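Dipicolinate synthase subunit B (Bacillus halodurans, PDB 3LQK) belongs to the Flavoprotein family, probably binds a flavin and is expected to take part in making dipicolinate. Local coordinates at residues A93-N98 / V128-N133. Numbering follows the deposited sequence.
Sequences APMTGN and VGISTN. With PO4 (phosphate ion), chain B; PO4 (phosphate ion), chain C.
Met95 and Ile130 pair as neighbours on parallel strands, with Met95 N donating to Gly129 O at 2.7 Å and Met95 O accepting from Ser131 N at 3.0 Å. On the face shared by Met95 and Ile130, the extended chi1 and chi2 of the selenomethionine carry SE to 3.7 Å from Val128 CG1, and the bend at its last torsion (chi3 67°) turns CE to 3.9 Å from Ile130 CG2, with Val128 CB also close to CE. Phe103 of helix 97-104 and Phe154 of strand 152-159 extend this apolar cluster. Gly129 brings its bare backbone beside Ala93, where a side chain would crowd the Ala93 methyl. The two strand ends are neighbouring parallel strands of the mixed sheet in this alpha/beta fold, which belongs to the Flavoprotein family, and the first, after a cis peptide bond before Pro94, turns directly into helix 97-104. At that turn Thr96 OG1 caps Ser99 N, while Asn98 ND2 donates to a phosphate ion through O4 at 2.9 Å. A water bridges Gly97 N and Ser131 O. Thr132 directs OG1 against Gly97 CA (3.3 Å), a closeness that glycine allows, and the same hydroxyl hydrogen-bonds Asp134 OD1 of its own chain and Lys117 NZ of a second subunit. An alanine here would probably leave Asp134 and that lysine without their shared hydroxyl and open a gap beside Gly97.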
# COMPACT_ATOMS: atom_id res chain seq x y z
N ALA A 93 -15.95 19.36 -0.05
CA ALA A 93 -17.22 18.75 -0.29
C ALA A 93 -17.94 19.36 -1.49
O ALA A 93 -18.07 20.57 -1.57
CB ALA A 93 -18.08 18.81 0.97
N PRO A 94 -18.41 18.52 -2.43
CA PRO A 94 -18.23 17.08 -2.52
C PRO A 94 -16.80 16.77 -2.84
O PRO A 94 -16.09 17.62 -3.49
CB PRO A 94 -19.18 16.66 -3.69
CG PRO A 94 -19.32 17.85 -4.49
CD PRO A 94 -19.18 19.04 -3.58
N MSE A 95 -16.32 15.61 -2.34
CA MSE A 95 -15.00 15.11 -2.78
C MSE A 95 -15.19 13.91 -3.69
O MSE A 95 -15.61 12.83 -3.24
CB MSE A 95 -14.08 14.77 -1.60
CG MSE A 95 -12.62 14.40 -2.03
SE MSE A 95 -11.50 14.05 -0.47
CE MSE A 95 -12.29 12.53 0.12
N THR A 96 -14.85 14.12 -4.96
CA THR A 96 -15.06 13.11 -5.98
C THR A 96 -14.04 11.95 -5.83
O THR A 96 -13.09 12.04 -5.09
CB THR A 96 -14.86 13.67 -7.41
OG1 THR A 96 -13.49 14.16 -7.54
CG2 THR A 96 -15.86 14.72 -7.73
N GLY A 97 -14.25 10.88 -6.58
CA GLY A 97 -13.35 9.77 -6.56
C GLY A 97 -11.96 10.15 -7.02
O GLY A 97 -10.98 9.75 -6.43
N ASN A 98 -11.89 10.96 -8.08
CA ASN A 98 -10.61 11.43 -8.59
C ASN A 98 -9.88 12.26 -7.55
O ASN A 98 -8.73 12.01 -7.26
CB ASN A 98 -10.84 12.30 -9.83
CG ASN A 98 -9.55 12.67 -10.48
OD1 ASN A 98 -8.72 11.79 -10.85
ND2 ASN A 98 -9.31 13.96 -10.57
N VAL A 128 -13.74 16.09 4.98
CA VAL A 128 -14.10 15.69 3.63
C VAL A 128 -15.50 15.07 3.58
O VAL A 128 -15.90 14.34 4.48
CB VAL A 128 -13.03 14.69 3.01
CG1 VAL A 128 -11.63 15.35 2.96
CG2 VAL A 128 -12.94 13.46 3.73
N GLY A 129 -16.24 15.40 2.53
CA GLY A 129 -17.52 14.77 2.17
C GLY A 129 -17.43 13.94 0.90
O GLY A 129 -17.51 14.49 -0.22
N ILE A 130 -17.22 12.64 1.03
CA ILE A 130 -17.04 11.81 -0.13
C ILE A 130 -18.28 11.72 -0.97
O ILE A 130 -19.36 11.84 -0.49
CB ILE A 130 -16.64 10.33 0.12
CG1 ILE A 130 -16.90 9.91 1.51
CG2 ILE A 130 -15.26 10.02 -0.41
CD1 ILE A 130 -18.22 9.53 1.66
N SER A 131 -18.05 11.48 -2.24
CA SER A 131 -19.15 11.27 -3.15
C SER A 131 -18.62 10.60 -4.42
O SER A 131 -18.18 11.29 -5.33
CB SER A 131 -19.80 12.60 -3.49
OG SER A 131 -20.88 12.34 -4.34
N THR A 132 -18.55 9.28 -4.42
CA THR A 132 -18.05 8.54 -5.56
C THR A 132 -18.67 7.14 -5.62
O THR A 132 -18.86 6.49 -4.59
CB THR A 132 -16.46 8.46 -5.58
OG1 THR A 132 -16.00 7.84 -6.78
CG2 THR A 132 -15.88 7.76 -4.37
N ASN A 133 -18.92 6.69 -6.84
CA ASN A 133 -19.50 5.37 -7.09
C ASN A 133 -18.47 4.21 -7.03
O ASN A 133 -18.83 3.05 -7.23
CB ASN A 133 -20.31 5.38 -8.38
CG ASN A 133 -19.42 5.48 -9.61
OD1 ASN A 133 -18.29 5.02 -9.60
ND2 ASN A 133 -19.92 6.14 -10.67
P PO4 B . -12.18 16.26 -10.12
O1 PO4 B . -13.34 15.38 -10.55
O2 PO4 B . -11.31 16.65 -11.31
O3 PO4 B . -12.64 17.57 -9.50
O4 PO4 B . -11.31 15.52 -9.14
P PO4 C . -23.29 8.12 -11.18
O1 PO4 C . -22.66 8.75 -12.45
O2 PO4 C . -22.92 8.87 -9.90
O3 PO4 C . -24.84 8.06 -11.28
O4 PO4 C . -22.65 6.76 -10.99
O HOH W 1 -16.83 10.81 -8.02